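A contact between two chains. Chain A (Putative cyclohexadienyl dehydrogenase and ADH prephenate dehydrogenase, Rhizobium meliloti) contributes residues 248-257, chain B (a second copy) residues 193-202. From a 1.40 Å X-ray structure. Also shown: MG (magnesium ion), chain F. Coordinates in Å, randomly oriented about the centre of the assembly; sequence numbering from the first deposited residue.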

# COMPACT_ATOMS: atom_id res chain seq x y z
N GLU A 248 -21.35 -2.16 -6.35
CA GLU A 248 -21.90 -1.19 -5.39
C GLU A 248 -20.76 -0.35 -4.78
O GLU A 248 -20.86 0.91 -4.72
CB GLU A 248 -22.71 -1.84 -4.27
CG GLU A 248 -23.26 -0.89 -3.21
N MSE A 249 -19.67 -0.99 -4.38
CA MSE A 249 -18.56 -0.25 -3.77
C MSE A 249 -17.85 0.62 -4.80
O MSE A 249 -17.44 1.76 -4.45
CB MSE A 249 -17.60 -1.22 -3.10
CG MSE A 249 -18.26 -1.98 -1.93
SE MSE A 249 -18.99 -0.75 -0.57
CE MSE A 249 -19.60 -2.23 0.60
N LEU A 250 -17.69 0.14 -6.05
CA LEU A 250 -17.11 0.97 -7.10
C LEU A 250 -17.95 2.23 -7.32
O LEU A 250 -17.38 3.32 -7.52
CB LEU A 250 -16.94 0.24 -8.43
CG LEU A 250 -15.74 -0.66 -8.57
CD1 LEU A 250 -15.90 -1.55 -9.77
CD2 LEU A 250 -14.47 0.16 -8.72
N ALA A 251 -19.28 2.10 -7.35
CA ALA A 251 -20.12 3.30 -7.55
C ALA A 251 -19.96 4.30 -6.41
O ALA A 251 -19.86 5.52 -6.66
CB ALA A 251 -21.56 2.88 -7.73
N ARG A 252 -19.90 3.85 -5.15
CA ARG A 252 -19.66 4.73 -3.98
C ARG A 252 -18.30 5.45 -4.12
O ARG A 252 -18.20 6.68 -3.93
CB ARG A 252 -19.74 3.98 -2.64
CG ARG A 252 -21.16 3.47 -2.32
CD ARG A 252 -21.25 2.67 -1.03
N PHE A 253 -17.27 4.68 -4.47
CA PHE A 253 -15.92 5.19 -4.66
C PHE A 253 -15.88 6.27 -5.74
O PHE A 253 -15.26 7.32 -5.55
CB PHE A 253 -14.97 4.03 -5.03
CG PHE A 253 -13.59 4.48 -5.43
CD1 PHE A 253 -13.31 4.83 -6.74
CD2 PHE A 253 -12.56 4.57 -4.49
CE1 PHE A 253 -12.07 5.30 -7.12
CE2 PHE A 253 -11.30 5.02 -4.87
CZ PHE A 253 -11.06 5.38 -6.19
N SER A 254 -16.47 5.99 -6.89
CA SER A 254 -16.46 6.92 -7.98
C SER A 254 -17.26 8.19 -7.75
O SER A 254 -16.80 9.27 -8.17
CB SER A 254 -16.88 6.25 -9.28
OG SER A 254 -15.91 5.28 -9.65
N GLU A 255 -18.35 8.10 -6.99
CA GLU A 255 -19.12 9.30 -6.56
C GLU A 255 -18.22 10.19 -5.70
O GLU A 255 -18.12 11.39 -5.90
CB GLU A 255 -20.37 8.94 -5.74
N ASP A 256 -17.51 9.55 -4.76
CA ASP A 256 -16.63 10.28 -3.84
C ASP A 256 -15.45 10.89 -4.57
O ASP A 256 -15.06 12.06 -4.30
CB ASP A 256 -16.13 9.33 -2.76
CG ASP A 256 -17.21 8.99 -1.71
OD1 ASP A 256 -18.37 9.52 -1.75
OD2 ASP A 256 -16.93 8.14 -0.82
N LEU A 257 -14.89 10.17 -5.56
CA LEU A 257 -13.77 10.71 -6.31
C LEU A 257 -14.18 11.91 -7.15
O LEU A 257 -13.42 12.85 -7.28
CB LEU A 257 -13.13 9.63 -7.18
CG LEU A 257 -11.78 10.00 -7.79
CD1 LEU A 257 -10.74 10.30 -6.71
CD2 LEU A 257 -11.25 8.91 -8.72
N ILE B 193 -4.02 10.63 -3.33
CA ILE B 193 -5.40 11.07 -3.50
C ILE B 193 -6.37 9.87 -3.53
O ILE B 193 -7.40 9.92 -2.86
CB ILE B 193 -5.53 11.90 -4.77
CG1 ILE B 193 -4.86 13.26 -4.54
CG2 ILE B 193 -6.99 12.06 -5.22
CD1 ILE B 193 -4.53 14.02 -5.83
N ILE B 194 -5.98 8.83 -4.27
CA ILE B 194 -6.80 7.64 -4.38
C ILE B 194 -6.89 6.91 -3.03
O ILE B 194 -7.95 6.40 -2.68
CB ILE B 194 -6.26 6.73 -5.52
CG1 ILE B 194 -6.37 7.40 -6.90
CG2 ILE B 194 -7.00 5.45 -5.59
CD1 ILE B 194 -7.71 7.93 -7.29
N ALA B 195 -5.77 6.85 -2.29
CA ALA B 195 -5.81 6.26 -0.95
C ALA B 195 -6.74 7.04 -0.02
O ALA B 195 -7.56 6.45 0.68
CB ALA B 195 -4.42 6.19 -0.35
N TYR B 196 -6.63 8.37 -0.01
CA TYR B 196 -7.57 9.17 0.81
C TYR B 196 -9.02 8.88 0.40
O TYR B 196 -9.92 8.78 1.25
CB TYR B 196 -7.29 10.67 0.64
CG TYR B 196 -6.11 11.18 1.44
CD1 TYR B 196 -6.15 11.16 2.83
CD2 TYR B 196 -4.99 11.78 0.82
CE1 TYR B 196 -5.10 11.65 3.58
CE2 TYR B 196 -3.95 12.30 1.58
CZ TYR B 196 -4.00 12.26 2.95
OH TYR B 196 -2.95 12.82 3.68
N ASN B 197 -9.24 8.73 -0.91
CA ASN B 197 -10.60 8.55 -1.39
C ASN B 197 -11.17 7.21 -0.95
O ASN B 197 -12.31 7.15 -0.47
CB ASN B 197 -10.71 8.70 -2.89
CG ASN B 197 -12.16 8.87 -3.31
OD1 ASN B 197 -12.79 9.89 -2.96
ND2 ASN B 197 -12.70 7.90 -4.01
N ILE B 198 -10.39 6.14 -1.07
CA ILE B 198 -10.94 4.84 -0.68
C ILE B 198 -11.17 4.75 0.83
O ILE B 198 -12.15 4.15 1.25
CB ILE B 198 -10.18 3.69 -1.28
CG1 ILE B 198 -11.01 2.40 -1.15
CG2 ILE B 198 -8.86 3.54 -0.65
CD1 ILE B 198 -10.44 1.25 -1.94
N VAL B 199 -10.27 5.34 1.63
CA VAL B 199 -10.50 5.29 3.05
C VAL B 199 -11.73 6.12 3.44
O VAL B 199 -12.54 5.68 4.28
CB VAL B 199 -9.24 5.74 3.81
CG1 VAL B 199 -9.52 5.77 5.30
CG2 VAL B 199 -8.09 4.81 3.51
N GLY B 200 -11.95 7.24 2.76
CA GLY B 200 -13.16 8.01 2.98
C GLY B 200 -14.44 7.24 2.62
O GLY B 200 -15.44 7.32 3.30
N THR B 201 -14.38 6.51 1.51
CA THR B 201 -15.50 5.70 1.07
C THR B 201 -15.92 4.69 2.15
O THR B 201 -17.14 4.52 2.44
CB THR B 201 -15.19 5.01 -0.29
OG1 THR B 201 -14.89 6.01 -1.26
CG2 THR B 201 -16.40 4.18 -0.81
N ALA B 202 -14.94 3.96 2.67
CA ALA B 202 -15.20 2.93 3.68
C ALA B 202 -15.80 3.52 4.97
O ALA B 202 -16.71 2.92 5.60
CB ALA B 202 -13.92 2.17 3.97
MG MG F . -20.19 9.19 -0.96
O HOH W 1 -20.39 7.65 -2.25
O HOH W 2 -19.18 7.96 0.28
O HOH W 3 -19.92 10.85 0.39
O HOH W 4 -21.98 8.66 -0.19
O HOH W 5 -21.11 10.53 -2.15

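How do the two backbones lie against each other? Both stretches are helical, crossing at 122° between their N-to-C directions, with axes approaching to 9.2 Å. The CA atoms of A:Leu257 and B:Asn197 are 6.2 Å apart, and those of A:Phe253 and B:Thr201 5.8 Å, so the closest backbone pairs lie one turn apart on each helix, within a contact of about two turns that buries 432 Å².

What does chain B offer at the start of this stretch? B:Ile193 and B:Ile194 bring apolar side chains. The CD1 of B:Ile194 lies 3.9 Å from CD1 of A:Leu257, and its CG2 reaches the edge of the A:Phe253 ring, 4.1 Å from CZ; B:Ile194 CD1 also lies 4.3 Å from A:Phe253 CZ. B:Ile193 touches more loosely, its CG2 4.4 Å from A:Leu257 CD1.

What does B:Asn197 bond to, one turn on from B:Ile193? B:Asn197 points toward chain A and donates a hydrogen bond from ND2 to the backbone O of A:Phe253 (3.0 Å, 150°). That oxygen also accepts the helical bond from A:Leu257 N, so the amide uses a carbonyl already engaged in its own helix. The same ND2 lies over one face of the A:Phe253 ring, 3.3 Å from CE2. B:Ile198 comes next, its CB at the ring edge 4.0 Å from CE2; the phenyl thus sits as a knob among B:Ile194, B:Asn197, B:Ile198 and B:Thr201.

How does the contact end, beyond B:Gly200? The hydroxyl of B:Thr201 stands between two acceptors: OG1 is 3.0 Å from OD2 of A:Asp256 and 2.9 Å from the backbone O of B:Asn197, and its single proton is not assigned between them. Its methyl CG2 packs 3.8 Å from CB of A:Arg252. A:Asp256 faces two ways, for its other oxygen, OD1, binds the magnesium ion at 2.0 Å, with five waters completing six ligands. One carboxylate therefore links the metal site to the helix contact.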